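Tryptophan synthase alpha chain (Aquifex aeolicus, PDB 2EKC) probably cleaves indoleglycerol phosphate to indole and glyceraldehyde 3-phosphate, as the alpha subunit of tryptophan synthase in the last step of L-tryptophan biosynthesis. Local coordinates at residues A[173-178]-A[208-213]; A[216-221]-A[256-261]; A[21-26]-A[236-241]. One frame throughout, in Å; residues are numbered along the deposited sequence.

The chain is a TIM barrel, a closed parallel sheet of eight strands with helices packed outside. Contact 1 pairs two neighbouring strands of the barrel wall, 174-177 and 209-212. Contact 2 follows it along the chain, about 15 Å away centre to centre, and joins outer elements where helix 218-225 meets helix 246-258 and the turn after Leu256. Contact 3 packs helix 235-242 on the first strand, 18-24, some 210 residues apart in sequence; its centre is about 18 Å from that of contact 1 and 17 Å from that of contact 2. Contacts 2 and 3 alternate along the sequence and touch through Ser216 and Ala236. Tyr175 of contact 1 and Tyr22 of contact 3 both lie near Glu49, a predicted catalytic residue.

Contact 1. Residues A[173-178]-A[208-213]; sequences MTYFVS and PVVVGF
Residues 174-177 and 209-212 run side by side as parallel strands, Thr174 level with Val209 and Val177 with Gly212, joined by backbone hydrogen bonds such as Val210 N to Thr174 O (3.0 Å) and Phe176 N to Val210 O (3.0 Å, 169° at the hydrogen). On the face carrying Tyr175 and Val210, the tyrosine CG stands anti to its backbone N (chi1 172°), and the ring leans across the neighbouring strand. Val210 CG2 meets the ring edge in plane, 3.6 Å from Tyr175 CD1, while Met173 CE presses on the same methyl at a tight 3.5 Å. Farther out, Tyr175 OH comes within 3.3 Å of Gly212 CA, a place where a side chain on residue 212 would collide with the hydroxyl. These are the sixth and seventh strands of the TIM barrel, and the Tyr175 side chain lies about 5 Å from that of Glu49, a predicted catalytic proton acceptor. The other face bears Thr174, Phe176, Val209 and Val211; there Val209 CG2 approaches Phe176 CD1 at 3.6 Å, and Thr174 OG1 is hydrogen-bonded to Tyr201 OH of helix 192-204. Past the strand ends, Ser178 OG donates to Phe213 O (2.8 Å) and lies at the edge of the Phe213 ring.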
ATOM      1  N   MET A 173      -8.890   4.045   5.960  1.00 17.03           N
ATOM      2  CA  MET A 173      -8.745   4.402   4.555  1.00 16.29           C
ATOM      3  C   MET A 173      -9.176   3.287   3.614  1.00 16.67           C
ATOM      4  O   MET A 173      -9.338   2.134   4.024  1.00 16.29           O
ATOM      5  CB  MET A 173      -7.287   4.758   4.261  1.00 16.01           C
ATOM      6  CG  MET A 173      -6.343   3.572   4.409  1.00 17.25           C
ATOM      7  SD  MET A 173      -4.654   3.953   3.946  1.00 17.85           S
ATOM      8  CE  MET A 173      -4.803   4.034   2.184  1.00 18.20           C
ATOM      9  N   THR A 174      -9.344   3.642   2.344  1.00 16.71           N
ATOM     10  CA  THR A 174      -9.750   2.692   1.320  1.00 16.95           C
ATOM     11  C   THR A 174      -8.824   2.807   0.116  1.00 16.56           C
ATOM     12  O   THR A 174      -8.168   3.830  -0.082  1.00 13.48           O
ATOM     13  CB  THR A 174     -11.193   2.952   0.834  1.00 18.34           C
ATOM     14  OG1 THR A 174     -11.268   4.246   0.224  1.00 19.82           O
ATOM     15  CG2 THR A 174     -12.172   2.890   1.998  1.00 18.32           C
ATOM     16  N   TYR A 175      -8.784   1.751  -0.685  1.00 17.29           N
ATOM     17  CA  TYR A 175      -7.957   1.721  -1.879  1.00 18.72           C
ATOM     18  C   TYR A 175      -8.780   1.294  -3.090  1.00 17.19           C
ATOM     19  O   TYR A 175      -9.406   0.236  -3.076  1.00 17.15           O
ATOM     20  CB  TYR A 175      -6.788   0.741  -1.705  1.00 22.48           C
ATOM     21  CG  TYR A 175      -6.005   0.536  -2.985  1.00 27.55           C
ATOM     22  CD1 TYR A 175      -5.276   1.582  -3.553  1.00 29.28           C
ATOM     23  CD2 TYR A 175      -6.054  -0.679  -3.672  1.00 31.38           C
ATOM     24  CE1 TYR A 175      -4.618   1.430  -4.778  1.00 31.24           C
ATOM     25  CE2 TYR A 175      -5.400  -0.844  -4.902  1.00 34.17           C
ATOM     26  CZ  TYR A 175      -4.686   0.219  -5.449  1.00 34.30           C
ATOM     27  OH  TYR A 175      -4.061   0.078  -6.671  1.00 35.61           O
ATOM     28  N   PHE A 176      -8.779   2.122  -4.131  1.00 15.19           N
ATOM     29  CA  PHE A 176      -9.494   1.806  -5.361  1.00 16.75           C
ATOM     30  C   PHE A 176      -8.493   1.660  -6.501  1.00 19.64           C
ATOM     31  O   PHE A 176      -7.499   2.379  -6.551  1.00 17.38           O
ATOM     32  CB  PHE A 176     -10.476   2.921  -5.742  1.00 15.95           C
ATOM     33  CG  PHE A 176     -11.804   2.836  -5.056  1.00 16.94           C
ATOM     34  CD1 PHE A 176     -11.903   2.969  -3.677  1.00 16.41           C
ATOM     35  CD2 PHE A 176     -12.966   2.649  -5.798  1.00 17.22           C
ATOM     36  CE1 PHE A 176     -13.151   2.922  -3.043  1.00 18.68           C
ATOM     37  CE2 PHE A 176     -14.215   2.601  -5.176  1.00 17.73           C
ATOM     38  CZ  PHE A 176     -14.309   2.738  -3.800  1.00 15.41           C
ATOM     39  N   VAL A 177      -8.760   0.728  -7.410  1.00 23.78           N
ATOM     40  CA  VAL A 177      -7.905   0.537  -8.577  1.00 27.17           C
ATOM     41  C   VAL A 177      -8.454   1.504  -9.631  1.00 28.40           C
ATOM     42  O   VAL A 177      -9.660   1.743  -9.680  1.00 28.25           O
ATOM     43  CB  VAL A 177      -7.978  -0.910  -9.095  1.00 28.21           C
ATOM     44  CG1 VAL A 177      -7.458  -1.854  -8.026  1.00 30.84           C
ATOM     45  CG2 VAL A 177      -9.411  -1.267  -9.467  1.00 28.52           C
ATOM     46  N   SER A 178      -7.582   2.057 -10.468  1.00 29.76           N
ATOM     47  CA  SER A 178      -8.008   3.037 -11.464  1.00 32.00           C
ATOM     48  C   SER A 178      -8.609   2.505 -12.761  1.00 34.28           C
ATOM     49  O   SER A 178      -9.244   3.261 -13.499  1.00 33.50           O
ATOM     50  CB  SER A 178      -6.841   3.964 -11.815  1.00 31.22           C
ATOM     51  OG  SER A 178      -5.886   3.294 -12.617  1.00 30.65           O
ATOM     52  N   PRO A 208     -10.643   8.707   3.927  1.00 16.29           N
ATOM     53  CA  PRO A 208      -9.733   8.965   2.806  1.00 15.64           C
ATOM     54  C   PRO A 208      -9.635   7.800   1.830  1.00 15.88           C
ATOM     55  O   PRO A 208      -9.797   6.635   2.208  1.00 16.18           O
ATOM     56  CB  PRO A 208      -8.401   9.272   3.496  1.00 15.36           C
ATOM     57  CG  PRO A 208      -8.515   8.568   4.821  1.00 16.74           C
ATOM     58  CD  PRO A 208      -9.940   8.842   5.216  1.00 17.04           C
ATOM     59  N   VAL A 209      -9.380   8.120   0.568  1.00 14.29           N
ATOM     60  CA  VAL A 209      -9.267   7.098  -0.455  1.00 14.36           C
ATOM     61  C   VAL A 209      -8.040   7.336  -1.317  1.00 14.16           C
ATOM     62  O   VAL A 209      -7.775   8.463  -1.728  1.00 14.50           O
ATOM     63  CB  VAL A 209     -10.537   7.061  -1.354  1.00 15.08           C
ATOM     64  CG1 VAL A 209     -10.802   8.436  -1.962  1.00 16.77           C
ATOM     65  CG2 VAL A 209     -10.367   6.022  -2.459  1.00 16.96           C
ATOM     66  N   VAL A 210      -7.275   6.274  -1.560  1.00 14.58           N
ATOM     67  CA  VAL A 210      -6.092   6.363  -2.403  1.00 13.92           C
ATOM     68  C   VAL A 210      -6.374   5.567  -3.674  1.00 14.55           C
ATOM     69  O   VAL A 210      -7.090   4.562  -3.645  1.00 13.27           O
ATOM     70  CB  VAL A 210      -4.818   5.810  -1.693  1.00 15.07           C
ATOM     71  CG1 VAL A 210      -4.479   6.676  -0.485  1.00 17.01           C
ATOM     72  CG2 VAL A 210      -5.025   4.372  -1.270  1.00 17.50           C
ATOM     73  N   VAL A 211      -5.828   6.030  -4.791  1.00 14.75           N
ATOM     74  CA  VAL A 211      -6.048   5.381  -6.077  1.00 16.06           C
ATOM     75  C   VAL A 211      -4.729   4.922  -6.685  1.00 18.12           C
ATOM     76  O   VAL A 211      -3.757   5.674  -6.718  1.00 15.48           O
ATOM     77  CB  VAL A 211      -6.759   6.349  -7.046  1.00 16.64           C
ATOM     78  CG1 VAL A 211      -6.840   5.753  -8.440  1.00 16.54           C
ATOM     79  CG2 VAL A 211      -8.153   6.654  -6.519  1.00 15.73           C
ATOM     80  N   GLY A 212      -4.707   3.688  -7.172  1.00 20.58           N
ATOM     81  CA  GLY A 212      -3.490   3.163  -7.756  1.00 25.77           C
ATOM     82  C   GLY A 212      -3.628   2.578  -9.146  1.00 28.44           C
ATOM     83  O   GLY A 212      -4.700   2.610  -9.754  1.00 30.15           O
ATOM     84  N   PHE A 213      -2.514   2.033  -9.626  1.00 32.12           N
ATOM     85  CA  PHE A 213      -2.389   1.418 -10.943  1.00 34.55           C
ATOM     86  C   PHE A 213      -2.240   2.453 -12.045  1.00 35.70           C
ATOM     87  O   PHE A 213      -3.100   3.315 -12.223  1.00 35.25           O
ATOM     88  CB  PHE A 213      -3.587   0.524 -11.276  1.00 36.40           C
ATOM     89  CG  PHE A 213      -3.440  -0.196 -12.590  1.00 39.27           C
ATOM     90  CD1 PHE A 213      -2.606  -1.305 -12.700  1.00 40.25           C
ATOM     91  CD2 PHE A 213      -4.074   0.279 -13.734  1.00 40.15           C
ATOM     92  CE1 PHE A 213      -2.402  -1.929 -13.932  1.00 40.62           C
ATOM     93  CE2 PHE A 213      -3.877  -0.338 -14.970  1.00 40.94           C
ATOM     94  CZ  PHE A 213      -3.039  -1.443 -15.067  1.00 40.25           C
TER
HETATM   95  O   HOH W   1      -1.032   0.647  -7.353  1.00 44.99           O

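Contact 2. Residues A[216-221]-A[256-261]; sequences SKKEHA and LKEGLR
From the first turn of helix 218-225, just after the N-cap residue Lys217, Lys218 reaches across to Glu258 and Gly259. From CB its chain starts with CG anti to the backbone N (chi1 175°), and CG passes 3.9 Å from Gly259 N. The chain then stays extended through CD to CE, which comes 4.0 Å from Glu258 CB. At the tip, NZ forms a salt bridge with Glu258 OE1, a long and weak one at 3.5 Å, the two side chains crossing obliquely. An alanine in place of Lys218 would probably leave Glu258 without this positive partner and uncover the backbone of Gly259 where the methylenes had lain.

Beneath the salt bridge, methyl groups pack on one another and on backbone atoms. Ala221 CB points at the other segment and sits 3.6 Å from Leu256 O and 3.8 Å from Leu260 CD2, and that same methyl of Leu260 also lies 3.5 Å from Ala221 O. Leu256 CD2 reaches the peptide carbon Lys217 C at 3.6 Å, just before the helix. Gly259 fits closely here, since a side chain at its position would run into Lys218 O. Helix 218-225 thus packs against Leu256 of helix 246-258 and the type I turn from Glu258 to Arg261, while Leu256 and Leu260 also rest on Val233 and Val231 of barrel strand 230-233.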
ATOM      1  N   SER A 216       3.094   6.774 -12.882  1.00 34.98           N
ATOM      2  CA  SER A 216       4.537   6.748 -13.089  1.00 33.92           C
ATOM      3  C   SER A 216       5.106   8.111 -13.455  1.00 32.96           C
ATOM      4  O   SER A 216       6.309   8.250 -13.654  1.00 33.02           O
ATOM      5  CB  SER A 216       4.888   5.744 -14.191  1.00 35.67           C
ATOM      6  OG  SER A 216       4.255   6.086 -15.412  1.00 37.12           O
ATOM      7  N   LYS A 217       4.241   9.114 -13.545  1.00 32.08           N
ATOM      8  CA  LYS A 217       4.673  10.463 -13.903  1.00 32.91           C
ATOM      9  C   LYS A 217       4.036  11.503 -12.992  1.00 31.54           C
ATOM     10  O   LYS A 217       2.926  11.311 -12.499  1.00 30.54           O
ATOM     11  CB  LYS A 217       4.293  10.762 -15.354  1.00 36.34           C
ATOM     12  CG  LYS A 217       4.956   9.846 -16.373  1.00 38.90           C
ATOM     13  CD  LYS A 217       4.194   9.821 -17.693  1.00 41.17           C
ATOM     14  CE  LYS A 217       4.047  11.205 -18.302  1.00 42.60           C
ATOM     15  NZ  LYS A 217       3.271  11.154 -19.574  1.00 43.22           N
ATOM     16  N   LYS A 218       4.743  12.604 -12.776  1.00 31.54           N
ATOM     17  CA  LYS A 218       4.246  13.683 -11.932  1.00 31.80           C
ATOM     18  C   LYS A 218       2.848  14.105 -12.376  1.00 31.61           C
ATOM     19  O   LYS A 218       1.983  14.385 -11.545  1.00 31.44           O
ATOM     20  CB  LYS A 218       5.193  14.877 -12.002  1.00 32.31           C
ATOM     21  CG  LYS A 218       4.709  16.109 -11.262  1.00 33.91           C
ATOM     22  CD  LYS A 218       5.679  17.256 -11.458  1.00 34.92           C
ATOM     23  CE  LYS A 218       5.103  18.564 -10.948  1.00 35.11           C
ATOM     24  NZ  LYS A 218       6.037  19.694 -11.206  1.00 36.74           N
ATOM     25  N   GLU A 219       2.635  14.143 -13.689  1.00 30.96           N
ATOM     26  CA  GLU A 219       1.343  14.521 -14.254  1.00 31.22           C
ATOM     27  C   GLU A 219       0.245  13.587 -13.766  1.00 29.53           C
ATOM     28  O   GLU A 219      -0.877  14.021 -13.503  1.00 28.43           O
ATOM     29  CB  GLU A 219       1.394  14.477 -15.785  1.00 33.51           C
ATOM     30  CG  GLU A 219       2.109  15.655 -16.440  1.00 40.12           C
ATOM     31  CD  GLU A 219       3.527  15.852 -15.930  1.00 42.41           C
ATOM     32  OE1 GLU A 219       4.308  14.875 -15.943  1.00 43.65           O
ATOM     33  OE2 GLU A 219       3.859  16.989 -15.524  1.00 44.06           O
ATOM     34  N   HIS A 220       0.573  12.302 -13.659  1.00 26.67           N
ATOM     35  CA  HIS A 220      -0.390  11.302 -13.206  1.00 24.86           C
ATOM     36  C   HIS A 220      -0.796  11.589 -11.766  1.00 22.72           C
ATOM     37  O   HIS A 220      -1.978  11.554 -11.424  1.00 22.78           O
ATOM     38  CB  HIS A 220       0.214   9.894 -13.282  1.00 27.14           C
ATOM     39  CG  HIS A 220       0.716   9.514 -14.640  1.00 30.60           C
ATOM     40  ND1 HIS A 220       1.310   8.297 -14.895  1.00 31.38           N
ATOM     41  CD2 HIS A 220       0.719  10.187 -15.816  1.00 32.11           C
ATOM     42  CE1 HIS A 220       1.658   8.236 -16.169  1.00 32.79           C
ATOM     43  NE2 HIS A 220       1.310   9.371 -16.749  1.00 33.10           N
ATOM     44  N   ALA A 221       0.195  11.865 -10.925  1.00 22.20           N
ATOM     45  CA  ALA A 221      -0.048  12.160  -9.519  1.00 19.99           C
ATOM     46  C   ALA A 221      -0.943  13.384  -9.382  1.00 21.11           C
ATOM     47  O   ALA A 221      -1.912  13.373  -8.629  1.00 20.34           O
ATOM     48  CB  ALA A 221       1.274  12.396  -8.801  1.00 19.64           C
ATOM     49  N   LEU A 256       7.058  12.942  -7.983  1.00 22.28           N
ATOM     50  CA  LEU A 256       5.668  12.530  -7.810  1.00 21.67           C
ATOM     51  C   LEU A 256       5.031  13.340  -6.685  1.00 21.15           C
ATOM     52  O   LEU A 256       3.909  13.829  -6.811  1.00 20.39           O
ATOM     53  CB  LEU A 256       5.594  11.040  -7.471  1.00 21.20           C
ATOM     54  CG  LEU A 256       6.043  10.065  -8.560  1.00 21.98           C
ATOM     55  CD1 LEU A 256       6.008   8.635  -8.027  1.00 20.98           C
ATOM     56  CD2 LEU A 256       5.131  10.209  -9.772  1.00 22.41           C
ATOM     57  N   LYS A 257       5.766  13.479  -5.587  1.00 22.36           N
ATOM     58  CA  LYS A 257       5.290  14.227  -4.432  1.00 24.45           C
ATOM     59  C   LYS A 257       5.063  15.698  -4.796  1.00 25.24           C
ATOM     60  O   LYS A 257       4.256  16.381  -4.167  1.00 25.27           O
ATOM     61  CB  LYS A 257       6.303  14.107  -3.288  1.00 26.44           C
ATOM     62  CG  LYS A 257       5.819  14.669  -1.966  1.00 27.71           C
ATOM     63  CD  LYS A 257       4.520  14.008  -1.521  1.00 25.38           C
ATOM     64  CE  LYS A 257       3.893  14.794  -0.388  1.00 25.12           C
ATOM     65  NZ  LYS A 257       2.551  14.297   0.000  1.00 22.89           N
ATOM     66  N   GLU A 258       5.777  16.182  -5.809  1.00 26.92           N
ATOM     67  CA  GLU A 258       5.617  17.563  -6.257  1.00 27.94           C
ATOM     68  C   GLU A 258       4.219  17.763  -6.830  1.00 26.77           C
ATOM     69  O   GLU A 258       3.607  18.813  -6.642  1.00 29.05           O
ATOM     70  CB  GLU A 258       6.665  17.911  -7.320  1.00 29.97           C
ATOM     71  CG  GLU A 258       7.912  18.572  -6.752  1.00 34.78           C
ATOM     72  CD  GLU A 258       8.965  18.854  -7.812  1.00 36.97           C
ATOM     73  OE1 GLU A 258       8.600  19.329  -8.911  1.00 39.35           O
ATOM     74  OE2 GLU A 258      10.159  18.612  -7.537  1.00 38.84           O
ATOM     75  N   GLY A 259       3.717  16.754  -7.530  1.00 23.62           N
ATOM     76  CA  GLY A 259       2.388  16.851  -8.103  1.00 21.74           C
ATOM     77  C   GLY A 259       1.282  16.614  -7.090  1.00 19.57           C
ATOM     78  O   GLY A 259       0.104  16.579  -7.450  1.00 20.42           O
ATOM     79  N   LEU A 260       1.651  16.458  -5.823  1.00 18.72           N
ATOM     80  CA  LEU A 260       0.678  16.210  -4.763  1.00 19.38           C
ATOM     81  C   LEU A 260       0.573  17.355  -3.758  1.00 21.08           C
ATOM     82  O   LEU A 260       0.001  17.190  -2.676  1.00 20.33           O
ATOM     83  CB  LEU A 260       1.038  14.913  -4.024  1.00 18.81           C
ATOM     84  CG  LEU A 260       1.043  13.647  -4.889  1.00 18.44           C
ATOM     85  CD1 LEU A 260       1.458  12.445  -4.058  1.00 18.94           C
ATOM     86  CD2 LEU A 260      -0.340  13.435  -5.480  1.00 17.68           C
ATOM     87  N   ARG A 261       1.119  18.513  -4.115  1.00 21.79           N
ATOM     88  CA  ARG A 261       1.087  19.672  -3.230  1.00 24.63           C
ATOM     89  C   ARG A 261       0.227  20.800  -3.785  1.00 25.15           C
ATOM     90  O   ARG A 261       0.170  21.019  -4.999  1.00 25.05           O
ATOM     91  CB  ARG A 261       2.501  20.214  -3.005  1.00 27.11           C
ATOM     92  CG  ARG A 261       3.511  19.204  -2.495  1.00 28.69           C
ATOM     93  CD  ARG A 261       4.894  19.833  -2.471  1.00 33.44           C
ATOM     94  NE  ARG A 261       5.956  18.859  -2.231  1.00 35.80           N
ATOM     95  CZ  ARG A 261       6.099  18.174  -1.102  1.00 34.95           C
ATOM     96  NH1 ARG A 261       5.246  18.354  -0.104  1.00 36.86           N
ATOM     97  NH2 ARG A 261       7.098  17.313  -0.972  1.00 35.31           N
TER

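Contact 3. Residues A[21-26]-A[236-241]; sequences SYLMVG and ALVKLA
Strand 18-24, the first of the TIM barrel, is covered here by helix 235-242, which follows the last barrel strand, so that Leu23 and Ser21 meet Leu237 beside the seam where the first and last strands, 18-24 and 230-233, close the barrel. The segment axes approach to 7.7 Å at an angle of 41°. Leu23 carries much of the contact. Its methyl CD2 lies 3.9 Å from Leu237 CB, the two leucine side chains crossing at about a right angle. The same methyl reaches Ala241 CB, one helical turn on, at 4.4 Å, and is equally far from Val238 CG2. Leu23 is backed by Ala36, Phe37 and Val40 of helix 30-42, while Leu237 also packs on Leu249, Leu252 and Val253 of helix 246-258, placing these apolar groups between barrel and outer helices.

Tyr22 touches the helix segment through its backbone; its side chain lies about 3 Å from that of Glu49 and about 4 Å from that of Asp60, both predicted catalytic proton acceptors. The Tyr22 carbonyl O is buried with no hydrogen-bond partner in the model; the nearest side-chain atom of the helix segment is Val238 CG2, 4.0 Å from Tyr22 O. Next to it, Ser21 turns its OG to a hydrogen bond with Thr45 OG1, and Ser21 CB is met by Leu237 CD1 at 3.5 Å.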
ATOM      1  N   SER A  21       4.026   4.589  -1.542  1.00 10.98           N
ATOM      2  CA  SER A  21       5.047   3.897  -2.324  1.00 11.51           C
ATOM      3  C   SER A  21       5.080   2.411  -2.009  1.00 12.90           C
ATOM      4  O   SER A  21       5.074   2.001  -0.843  1.00 12.16           O
ATOM      5  CB  SER A  21       6.424   4.513  -2.064  1.00 11.49           C
ATOM      6  OG  SER A  21       6.419   5.888  -2.400  1.00 12.46           O
ATOM      7  N   TYR A  22       5.133   1.611  -3.065  1.00 11.93           N
ATOM      8  CA  TYR A  22       5.134   0.165  -2.946  1.00 13.93           C
ATOM      9  C   TYR A  22       6.427  -0.441  -3.488  1.00 14.70           C
ATOM     10  O   TYR A  22       6.786  -0.233  -4.649  1.00 14.82           O
ATOM     11  CB  TYR A  22       3.895  -0.363  -3.692  1.00 16.16           C
ATOM     12  CG  TYR A  22       3.731  -1.863  -3.819  1.00 20.14           C
ATOM     13  CD1 TYR A  22       4.165  -2.736  -2.822  1.00 20.45           C
ATOM     14  CD2 TYR A  22       3.089  -2.407  -4.936  1.00 24.32           C
ATOM     15  CE1 TYR A  22       3.966  -4.119  -2.936  1.00 21.78           C
ATOM     16  CE2 TYR A  22       2.882  -3.781  -5.059  1.00 25.48           C
ATOM     17  CZ  TYR A  22       3.325  -4.630  -4.059  1.00 25.71           C
ATOM     18  OH  TYR A  22       3.132  -5.988  -4.196  1.00 31.43           O
ATOM     19  N   LEU A  23       7.136  -1.169  -2.624  1.00 12.59           N
ATOM     20  CA  LEU A  23       8.381  -1.843  -2.989  1.00 13.29           C
ATOM     21  C   LEU A  23       8.321  -3.265  -2.436  1.00 12.37           C
ATOM     22  O   LEU A  23       7.587  -3.532  -1.485  1.00 15.19           O
ATOM     23  CB  LEU A  23       9.602  -1.114  -2.402  1.00 13.54           C
ATOM     24  CG  LEU A  23      10.069   0.187  -3.066  1.00  9.68           C
ATOM     25  CD1 LEU A  23      11.195   0.806  -2.238  1.00 11.83           C
ATOM     26  CD2 LEU A  23      10.548  -0.103  -4.480  1.00 11.89           C
ATOM     27  N   MET A  24       9.092  -4.169  -3.031  1.00 10.62           N
ATOM     28  CA  MET A  24       9.117  -5.573  -2.615  1.00 11.21           C
ATOM     29  C   MET A  24      10.352  -5.915  -1.784  1.00 10.30           C
ATOM     30  O   MET A  24      11.473  -5.606  -2.176  1.00 12.30           O
ATOM     31  CB  MET A  24       9.081  -6.477  -3.854  1.00 12.59           C
ATOM     32  CG  MET A  24       9.083  -7.971  -3.547  1.00 13.47           C
ATOM     33  SD  MET A  24       7.489  -8.532  -2.913  1.00 14.94           S
ATOM     34  CE  MET A  24       6.482  -8.279  -4.354  1.00 15.33           C
ATOM     35  N   VAL A  25      10.147  -6.561  -0.641  1.00 10.52           N
ATOM     36  CA  VAL A  25      11.272  -6.945   0.204  1.00 10.25           C
ATOM     37  C   VAL A  25      12.055  -8.044  -0.499  1.00 11.90           C
ATOM     38  O   VAL A  25      11.478  -9.043  -0.916  1.00 10.49           O
ATOM     39  CB  VAL A  25      10.820  -7.507   1.570  1.00 10.32           C
ATOM     40  CG1 VAL A  25      12.049  -7.946   2.368  1.00 11.49           C
ATOM     41  CG2 VAL A  25      10.032  -6.456   2.346  1.00  9.14           C
ATOM     42  N   GLY A  26      13.363  -7.849  -0.644  1.00 10.64           N
ATOM     43  CA  GLY A  26      14.186  -8.862  -1.281  1.00 12.23           C
ATOM     44  C   GLY A  26      14.439  -8.702  -2.770  1.00 12.32           C
ATOM     45  O   GLY A  26      15.117  -9.535  -3.369  1.00 13.28           O
ATOM     46  N   ALA A 236       6.566   1.447 -11.209  1.00 13.67           N
ATOM     47  CA  ALA A 236       7.590   2.404 -11.622  1.00 15.32           C
ATOM     48  C   ALA A 236       8.776   2.421 -10.659  1.00 15.72           C
ATOM     49  O   ALA A 236       9.924   2.591 -11.075  1.00 15.29           O
ATOM     50  CB  ALA A 236       6.991   3.799 -11.734  1.00 15.59           C
ATOM     51  N   LEU A 237       8.500   2.252  -9.371  1.00 15.07           N
ATOM     52  CA  LEU A 237       9.565   2.250  -8.377  1.00 15.07           C
ATOM     53  C   LEU A 237      10.350   0.946  -8.452  1.00 14.85           C
ATOM     54  O   LEU A 237      11.582   0.947  -8.418  1.00 16.29           O
ATOM     55  CB  LEU A 237       8.985   2.422  -6.967  1.00 12.61           C
ATOM     56  CG  LEU A 237       8.053   3.617  -6.729  1.00 11.92           C
ATOM     57  CD1 LEU A 237       7.655   3.638  -5.268  1.00 11.09           C
ATOM     58  CD2 LEU A 237       8.743   4.935  -7.115  1.00 11.75           C
ATOM     59  N   VAL A 238       9.627  -0.164  -8.563  1.00 14.39           N
ATOM     60  CA  VAL A 238      10.235  -1.488  -8.623  1.00 15.00           C
ATOM     61  C   VAL A 238      11.207  -1.621  -9.796  1.00 15.21           C
ATOM     62  O   VAL A 238      12.292  -2.190  -9.652  1.00 15.21           O
ATOM     63  CB  VAL A 238       9.134  -2.576  -8.702  1.00 15.25           C
ATOM     64  CG1 VAL A 238       9.738  -3.943  -8.966  1.00 14.78           C
ATOM     65  CG2 VAL A 238       8.357  -2.590  -7.404  1.00 13.69           C
ATOM     66  N   LYS A 239      10.821  -1.076 -10.945  1.00 13.44           N
ATOM     67  CA  LYS A 239      11.655  -1.114 -12.146  1.00 13.63           C
ATOM     68  C   LYS A 239      13.042  -0.525 -11.871  1.00 13.02           C
ATOM     69  O   LYS A 239      14.069  -1.130 -12.199  1.00 10.47           O
ATOM     70  CB  LYS A 239      10.971  -0.322 -13.262  1.00 17.62           C
ATOM     71  CG  LYS A 239      11.821  -0.104 -14.500  1.00 19.80           C
ATOM     72  CD  LYS A 239      11.021   0.617 -15.578  1.00 19.20           C
ATOM     73  CE  LYS A 239      11.892   0.928 -16.785  1.00 21.17           C
ATOM     74  NZ  LYS A 239      11.086   1.319 -17.973  1.00 21.70           N
ATOM     75  N   LEU A 240      13.063   0.655 -11.263  1.00 12.15           N
ATOM     76  CA  LEU A 240      14.316   1.330 -10.942  1.00 12.36           C
ATOM     77  C   LEU A 240      15.117   0.537  -9.919  1.00 12.28           C
ATOM     78  O   LEU A 240      16.338   0.426 -10.022  1.00 13.24           O
ATOM     79  CB  LEU A 240      14.030   2.739 -10.419  1.00 13.50           C
ATOM     80  CG  LEU A 240      13.445   3.680 -11.474  1.00 13.63           C
ATOM     81  CD1 LEU A 240      13.095   5.018 -10.843  1.00 14.42           C
ATOM     82  CD2 LEU A 240      14.457   3.856 -12.613  1.00 17.49           C
ATOM     83  N   ALA A 241      14.427  -0.016  -8.930  1.00 13.69           N
ATOM     84  CA  ALA A 241      15.088  -0.817  -7.907  1.00 13.35           C
ATOM     85  C   ALA A 241      15.767  -2.035  -8.537  1.00 13.35           C
ATOM     86  O   ALA A 241      16.833  -2.465  -8.085  1.00 14.81           O
ATOM     87  CB  ALA A 241      14.074  -1.260  -6.857  1.00 14.42           C
TER